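PDB 1N8P: cystathionine gamma-lyase from Saccharomyces cerevisiae, which is a pyridoxal-5'-phosphate-dependent enzyme of the Cys/Met metabolism family, built as a tetramer of identical chains. Local coordinates for residues Glu317-Phe329 against Asp379-Ala391. Residues are numbered along the deposited sequence; the frame is centred on the assembly and turned at random.
Sequences EAASKFASSTRLF and DLLEDIKQALKQA
Phe322 lies against Ile384, Ala387 and Leu388 at the apolar centre of this helix pair. With CG anti to the backbone N (chi1 -176°), the ring reaches along the neighbouring helix: Phe322 CE1 meets Ala387 CB at 3.8 Å, and Ile384 CG2 comes in at the ring edge, 4.0 Å from Phe322 CZ. Thr326 CG2 covers part of one ring face near the rim and also touches Ala387 CB. A second aromatic, Phe329, takes the other flank of Ile384, where Phe329 CE1 is 3.5 Å from Ile384 CD1 and is met by Leu380 CD2 as well.

Helix segments 317-325 and 379-391 run roughly antiparallel, their axes 8.4 Å apart at closest approach and their directions 140° apart. Both pack on the small mixed sheet in the C-terminal part of this fold-type I (aspartate aminotransferase-like) PLP enzyme: Phe322 touches Val368 and stacks edge-to-face with Phe310, while Ile384 rests on Ile370. Toward one end the small Ala318 and Ala391 allow close approach, and the aliphatic part of Lys321 lies over Ala391.

At the opposite end, beyond helix 316-325, the carboxylate of the buried Asp383 accepts two successive backbone N-H groups. Leu328 N donates to Asp383 OD2 at 3.1 Å, approaching from above the carboxylate plane, and Arg327 N makes a weak, fairly straight bond (162°) to Asp383 OD1. Asp383 OD2 also sits in plane at the edge of the Phe329 ring, and the carboxylate and ring planes are nearly coplanar. The guanidinium of Arg327 instead forms a salt bridge with Asp6 of a neighbouring subunit, and Asp379 OD2 is hydrogen-bonded to Thr10 OG1 and the backbone N of Lys7 of that same subunit.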
ATOM      1  N   GLU A 317      16.597  10.118  38.007  1.00 64.31           N
ATOM      2  CA  GLU A 317      15.244  10.669  38.052  1.00 65.48           C
ATOM      3  C   GLU A 317      15.177  11.834  37.063  1.00 65.14           C
ATOM      4  O   GLU A 317      14.422  11.812  36.095  1.00 65.49           O
ATOM      5  CB  GLU A 317      14.923  11.214  39.437  1.00 68.84           C
ATOM      6  CG  GLU A 317      15.339  10.324  40.563  1.00 70.00           C
ATOM      7  CD  GLU A 317      14.693   8.987  40.472  1.00 70.00           C
ATOM      8  OE1 GLU A 317      13.445   8.939  40.511  1.00 67.93           O
ATOM      9  OE2 GLU A 317      15.438   7.992  40.360  1.00 70.00           O
ATOM     10  N   ALA A 318      15.975  12.858  37.326  1.00 57.87           N
ATOM     11  CA  ALA A 318      16.005  14.011  36.463  1.00 59.37           C
ATOM     12  C   ALA A 318      15.922  13.601  34.989  1.00 60.05           C
ATOM     13  O   ALA A 318      15.278  14.276  34.195  1.00 63.37           O
ATOM     14  CB  ALA A 318      17.276  14.805  36.724  1.00 56.30           C
ATOM     15  N   ALA A 319      16.573  12.498  34.630  1.00 60.97           N
ATOM     16  CA  ALA A 319      16.582  12.017  33.252  1.00 62.25           C
ATOM     17  C   ALA A 319      15.267  11.353  32.903  1.00 65.35           C
ATOM     18  O   ALA A 319      14.605  11.730  31.938  1.00 70.00           O
ATOM     19  CB  ALA A 319      17.725  11.042  33.031  1.00 58.68           C
ATOM     20  N   SER A 320      14.885  10.348  33.674  1.00 65.81           N
ATOM     21  CA  SER A 320      13.623   9.686  33.410  1.00 62.91           C
ATOM     22  C   SER A 320      12.554  10.783  33.363  1.00 64.59           C
ATOM     23  O   SER A 320      11.626  10.733  32.564  1.00 65.39           O
ATOM     24  CB  SER A 320      13.320   8.693  34.524  1.00 64.80           C
ATOM     25  OG  SER A 320      12.476   7.660  34.057  1.00 63.44           O
ATOM     26  N   LYS A 321      12.710  11.787  34.220  1.00 66.27           N
ATOM     27  CA  LYS A 321      11.789  12.916  34.296  1.00 61.68           C
ATOM     28  C   LYS A 321      11.765  13.648  32.953  1.00 62.67           C
ATOM     29  O   LYS A 321      10.720  13.758  32.309  1.00 64.78           O
ATOM     30  CB  LYS A 321      12.254  13.868  35.392  1.00 62.67           C
ATOM     31  CG  LYS A 321      11.389  15.091  35.582  1.00 65.55           C
ATOM     32  CD  LYS A 321      10.128  14.740  36.324  1.00 65.21           C
ATOM     33  CE  LYS A 321       9.461  15.981  36.857  1.00 68.06           C
ATOM     34  NZ  LYS A 321       8.503  15.615  37.937  1.00 70.00           N
ATOM     35  N   PHE A 322      12.927  14.160  32.559  1.00 56.42           N
ATOM     36  CA  PHE A 322      13.109  14.864  31.300  1.00 52.13           C
ATOM     37  C   PHE A 322      12.451  14.055  30.192  1.00 50.88           C
ATOM     38  O   PHE A 322      11.629  14.546  29.449  1.00 51.88           O
ATOM     39  CB  PHE A 322      14.599  14.987  31.002  1.00 49.95           C
ATOM     40  CG  PHE A 322      14.913  15.785  29.782  1.00 44.23           C
ATOM     41  CD1 PHE A 322      14.998  17.155  29.851  1.00 39.61           C
ATOM     42  CD2 PHE A 322      15.135  15.161  28.561  1.00 40.80           C
ATOM     43  CE1 PHE A 322      15.298  17.897  28.726  1.00 44.30           C
ATOM     44  CE2 PHE A 322      15.435  15.903  27.435  1.00 37.15           C
ATOM     45  CZ  PHE A 322      15.517  17.272  27.520  1.00 36.46           C
ATOM     46  N   ALA A 323      12.813  12.793  30.096  1.00 48.87           N
ATOM     47  CA  ALA A 323      12.266  11.941  29.073  1.00 49.63           C
ATOM     48  C   ALA A 323      10.742  11.934  29.010  1.00 53.03           C
ATOM     49  O   ALA A 323      10.169  11.378  28.074  1.00 55.77           O
ATOM     50  CB  ALA A 323      12.791  10.531  29.259  1.00 49.85           C
ATOM     51  N   SER A 324      10.075  12.537  29.987  1.00 53.04           N
ATOM     52  CA  SER A 324       8.617  12.550  29.977  1.00 57.38           C
ATOM     53  C   SER A 324       8.008  13.947  30.013  1.00 59.92           C
ATOM     54  O   SER A 324       6.935  14.183  29.480  1.00 63.12           O
ATOM     55  CB  SER A 324       8.088  11.745  31.154  1.00 62.56           C
ATOM     56  OG  SER A 324       8.619  10.431  31.152  1.00 66.88           O
ATOM     57  N   SER A 325       8.702  14.870  30.651  1.00 60.99           N
ATOM     58  CA  SER A 325       8.229  16.230  30.768  1.00 58.17           C
ATOM     59  C   SER A 325       8.155  16.901  29.407  1.00 54.50           C
ATOM     60  O   SER A 325       7.478  17.907  29.253  1.00 57.83           O
ATOM     61  CB  SER A 325       9.175  17.007  31.693  1.00 60.08           C
ATOM     62  OG  SER A 325       9.426  16.277  32.889  1.00 54.46           O
ATOM     63  N   THR A 326       8.848  16.334  28.425  1.00 55.74           N
ATOM     64  CA  THR A 326       8.898  16.876  27.056  1.00 53.85           C
ATOM     65  C   THR A 326       7.590  16.750  26.294  1.00 55.83           C
ATOM     66  O   THR A 326       6.953  15.696  26.281  1.00 58.44           O
ATOM     67  CB  THR A 326       9.934  16.176  26.195  1.00 49.48           C
ATOM     68  OG1 THR A 326       9.749  14.763  26.328  1.00 53.39           O
ATOM     69  CG2 THR A 326      11.346  16.578  26.590  1.00 42.84           C
ATOM     70  N   ARG A 327       7.218  17.827  25.617  1.00 53.31           N
ATOM     71  CA  ARG A 327       5.985  17.858  24.868  1.00 48.28           C
ATOM     72  C   ARG A 327       6.203  17.503  23.408  1.00 50.70           C
ATOM     73  O   ARG A 327       5.489  16.660  22.843  1.00 47.77           O
ATOM     74  CB  ARG A 327       5.370  19.244  24.965  1.00 44.63           C
ATOM     75  CG  ARG A 327       4.124  19.403  24.145  1.00 42.59           C
ATOM     76  CD  ARG A 327       3.528  20.756  24.348  1.00 37.55           C
ATOM     77  NE  ARG A 327       4.332  21.823  23.773  1.00 35.28           N
ATOM     78  CZ  ARG A 327       4.193  22.243  22.524  1.00 31.23           C
ATOM     79  NH1 ARG A 327       3.295  21.667  21.755  1.00 29.93           N
ATOM     80  NH2 ARG A 327       4.901  23.260  22.058  1.00 16.90           N
ATOM     81  N   LEU A 328       7.198  18.147  22.810  1.00 47.19           N
ATOM     82  CA  LEU A 328       7.517  17.939  21.407  1.00 44.38           C
ATOM     83  C   LEU A 328       8.372  16.699  21.121  1.00 43.67           C
ATOM     84  O   LEU A 328       8.150  16.026  20.117  1.00 45.66           O
ATOM     85  CB  LEU A 328       8.180  19.203  20.852  1.00 44.56           C
ATOM     86  CG  LEU A 328       7.282  20.444  20.862  1.00 39.29           C
ATOM     87  CD1 LEU A 328       7.959  21.582  20.125  1.00 32.15           C
ATOM     88  CD2 LEU A 328       5.943  20.097  20.207  1.00 36.15           C
ATOM     89  N   PHE A 329       9.352  16.394  21.971  1.00 42.22           N
ATOM     90  CA  PHE A 329      10.162  15.190  21.749  1.00 38.46           C
ATOM     91  C   PHE A 329       9.335  14.033  22.242  1.00 33.95           C
ATOM     92  O   PHE A 329       8.562  14.182  23.166  1.00 46.94           O
ATOM     93  CB  PHE A 329      11.495  15.252  22.506  1.00 33.42           C
ATOM     94  CG  PHE A 329      12.463  16.223  21.916  1.00 24.95           C
ATOM     95  CD1 PHE A 329      12.239  17.574  22.006  1.00 19.81           C
ATOM     96  CD2 PHE A 329      13.572  15.776  21.222  1.00 25.99           C
ATOM     97  CE1 PHE A 329      13.106  18.477  21.415  1.00 24.34           C
ATOM     98  CE2 PHE A 329      14.441  16.672  20.625  1.00 28.08           C
ATOM     99  CZ  PHE A 329      14.200  18.028  20.726  1.00 23.65           C
ATOM    100  N   ASP A 379      10.795  26.140  18.711  1.00 44.39           N
ATOM    101  CA  ASP A 379       9.780  25.371  19.417  1.00 38.10           C
ATOM    102  C   ASP A 379      10.439  24.195  20.163  1.00 40.01           C
ATOM    103  O   ASP A 379      10.010  23.797  21.251  1.00 37.69           O
ATOM    104  CB  ASP A 379       8.777  24.811  18.420  1.00 33.97           C
ATOM    105  CG  ASP A 379       8.009  25.869  17.704  1.00 29.43           C
ATOM    106  OD1 ASP A 379       8.383  27.043  17.767  1.00 30.55           O
ATOM    107  OD2 ASP A 379       7.025  25.512  17.057  1.00 29.59           O
ATOM    108  N   LEU A 380      11.475  23.625  19.554  1.00 39.95           N
ATOM    109  CA  LEU A 380      12.179  22.494  20.129  1.00 35.59           C
ATOM    110  C   LEU A 380      13.174  22.964  21.172  1.00 40.74           C
ATOM    111  O   LEU A 380      13.308  22.362  22.235  1.00 37.03           O
ATOM    112  CB  LEU A 380      12.886  21.726  19.033  1.00 27.74           C
ATOM    113  CG  LEU A 380      12.027  20.982  18.018  1.00 28.71           C
ATOM    114  CD1 LEU A 380      12.901  20.591  16.818  1.00 17.90           C
ATOM    115  CD2 LEU A 380      11.386  19.761  18.666  1.00 16.23           C
ATOM    116  N   LEU A 381      13.871  24.052  20.871  1.00 43.91           N
ATOM    117  CA  LEU A 381      14.822  24.601  21.812  1.00 43.38           C
ATOM    118  C   LEU A 381      14.002  24.985  23.038  1.00 49.59           C
ATOM    119  O   LEU A 381      14.274  24.529  24.140  1.00 52.85           O
ATOM    120  CB  LEU A 381      15.519  25.840  21.230  1.00 40.55           C
ATOM    121  CG  LEU A 381      16.795  26.273  21.963  1.00 39.86           C
ATOM    122  CD1 LEU A 381      17.758  25.097  22.097  1.00 39.39           C
ATOM    123  CD2 LEU A 381      17.451  27.386  21.208  1.00 45.82           C
ATOM    124  N   GLU A 382      12.973  25.801  22.839  1.00 53.62           N
ATOM    125  CA  GLU A 382      12.141  26.235  23.951  1.00 54.77           C
ATOM    126  C   GLU A 382      11.507  25.068  24.692  1.00 55.02           C
ATOM    127  O   GLU A 382      11.105  25.186  25.843  1.00 57.41           O
ATOM    128  CB  GLU A 382      11.053  27.183  23.463  1.00 57.89           C
ATOM    129  CG  GLU A 382      10.606  28.200  24.526  1.00 66.83           C
ATOM    130  CD  GLU A 382      11.704  29.191  24.953  1.00 65.97           C
ATOM    131  OE1 GLU A 382      11.446  30.001  25.873  1.00 61.40           O
ATOM    132  OE2 GLU A 382      12.817  29.174  24.369  1.00 67.60           O
ATOM    133  N   ASP A 383      11.425  23.924  24.040  1.00 56.27           N
ATOM    134  CA  ASP A 383      10.837  22.770  24.686  1.00 58.82           C
ATOM    135  C   ASP A 383      11.854  21.982  25.547  1.00 63.55           C
ATOM    136  O   ASP A 383      11.469  21.306  26.503  1.00 64.48           O
ATOM    137  CB  ASP A 383      10.204  21.863  23.639  1.00 51.19           C
ATOM    138  CG  ASP A 383       9.525  20.670  24.257  1.00 51.80           C
ATOM    139  OD1 ASP A 383       8.697  20.881  25.164  1.00 55.44           O
ATOM    140  OD2 ASP A 383       9.813  19.526  23.847  1.00 47.58           O
ATOM    141  N   ILE A 384      13.140  22.059  25.198  1.00 61.59           N
ATOM    142  CA  ILE A 384      14.192  21.398  25.961  1.00 53.49           C
ATOM    143  C   ILE A 384      14.356  22.197  27.256  1.00 55.64           C
ATOM    144  O   ILE A 384      14.502  21.630  28.330  1.00 53.16           O
ATOM    145  CB  ILE A 384      15.536  21.444  25.226  1.00 51.28           C
ATOM    146  CG1 ILE A 384      15.436  20.750  23.870  1.00 44.79           C
ATOM    147  CG2 ILE A 384      16.595  20.806  26.084  1.00 50.91           C
ATOM    148  CD1 ILE A 384      15.398  19.260  23.958  1.00 46.19           C
ATOM    149  N   LYS A 385      14.334  23.524  27.130  1.00 56.31           N
ATOM    150  CA  LYS A 385      14.459  24.442  28.261  1.00 59.31           C
ATOM    151  C   LYS A 385      13.363  24.122  29.256  1.00 57.20           C
ATOM    152  O   LYS A 385      13.604  23.715  30.391  1.00 58.79           O
ATOM    153  CB  LYS A 385      14.300  25.893  27.783  1.00 56.27           C
ATOM    154  CG  LYS A 385      15.269  26.276  26.677  1.00 63.00           C
ATOM    155  CD  LYS A 385      15.107  27.717  26.216  1.00 64.38           C
ATOM    156  CE  LYS A 385      16.013  28.010  25.000  1.00 66.13           C
ATOM    157  NZ  LYS A 385      15.876  29.404  24.444  1.00 66.15           N
ATOM    158  N   GLN A 386      12.145  24.315  28.788  1.00 60.97           N
ATOM    159  CA  GLN A 386      10.944  24.063  29.549  1.00 60.38           C
ATOM    160  C   GLN A 386      10.952  22.700  30.230  1.00 62.15           C
ATOM    161  O   GLN A 386      10.167  22.466  31.145  1.00 70.00           O
ATOM    162  CB  GLN A 386       9.751  24.187  28.602  1.00 58.94           C
ATOM    163  CG  GLN A 386       8.400  23.785  29.152  1.00 59.35           C
ATOM    164  CD  GLN A 386       8.219  22.294  29.239  1.00 58.14           C
ATOM    165  OE1 GLN A 386       8.720  21.545  28.398  1.00 63.06           O
ATOM    166  NE2 GLN A 386       7.489  21.848  30.250  1.00 57.95           N
ATOM    167  N   ALA A 387      11.832  21.798  29.811  1.00 61.45           N
ATOM    168  CA  ALA A 387      11.850  20.471  30.417  1.00 60.71           C
ATOM    169  C   ALA A 387      13.001  20.249  31.380  1.00 63.14           C
ATOM    170  O   ALA A 387      12.960  19.318  32.182  1.00 59.00           O
ATOM    171  CB  ALA A 387      11.852  19.400  29.341  1.00 59.46           C
ATOM    172  N   LEU A 388      14.036  21.082  31.295  1.00 64.19           N
ATOM    173  CA  LEU A 388      15.158  20.944  32.214  1.00 63.22           C
ATOM    174  C   LEU A 388      14.608  21.334  33.558  1.00 61.09           C
ATOM    175  O   LEU A 388      14.790  20.625  34.539  1.00 63.99           O
ATOM    176  CB  LEU A 388      16.308  21.884  31.862  1.00 65.41           C
ATOM    177  CG  LEU A 388      17.231  21.518  30.701  1.00 64.44           C
ATOM    178  CD1 LEU A 388      18.319  22.591  30.552  1.00 64.99           C
ATOM    179  CD2 LEU A 388      17.836  20.159  30.950  1.00 55.01           C
ATOM    180  N   LYS A 389      13.911  22.463  33.594  1.00 57.77           N
ATOM    181  CA  LYS A 389      13.339  22.940  34.836  1.00 55.62           C
ATOM    182  C   LYS A 389      12.440  21.882  35.467  1.00 55.67           C
ATOM    183  O   LYS A 389      12.546  21.607  36.656  1.00 57.52           O
ATOM    184  CB  LYS A 389      12.587  24.238  34.589  1.00 47.76           C
ATOM    185  CG  LYS A 389      13.443  25.293  33.913  1.00 52.31           C
ATOM    186  CD  LYS A 389      12.775  26.676  33.931  1.00 61.36           C
ATOM    187  CE  LYS A 389      13.501  27.706  33.038  1.00 61.02           C
ATOM    188  NZ  LYS A 389      14.964  27.851  33.331  1.00 65.10           N
ATOM    189  N   GLN A 390      11.577  21.267  34.668  1.00 59.22           N
ATOM    190  CA  GLN A 390      10.674  20.234  35.166  1.00 61.17           C
ATOM    191  C   GLN A 390      11.445  19.165  35.939  1.00 62.82           C
ATOM    192  O   GLN A 390      11.080  18.829  37.063  1.00 63.18           O
ATOM    193  CB  GLN A 390       9.932  19.583  34.000  1.00 62.33           C
ATOM    194  CG  GLN A 390       9.134  20.550  33.137  1.00 64.40           C
ATOM    195  CD  GLN A 390       7.625  20.515  33.413  1.00 69.67           C
ATOM    196  OE1 GLN A 390       6.958  19.481  33.232  1.00 55.38           O
ATOM    197  NE2 GLN A 390       7.080  21.657  33.843  1.00 70.00           N
ATOM    198  N   ALA A 391      12.512  18.641  35.329  1.00 64.02           N
ATOM    199  CA  ALA A 391      13.353  17.602  35.936  1.00 65.51           C
ATOM    200  C   ALA A 391      14.034  18.125  37.187  1.00 67.14           C
ATOM    201  O   ALA A 391      14.172  17.412  38.176  1.00 65.26           O
ATOM    202  CB  ALA A 391      14.392  17.133  34.950  1.00 65.44           C
TER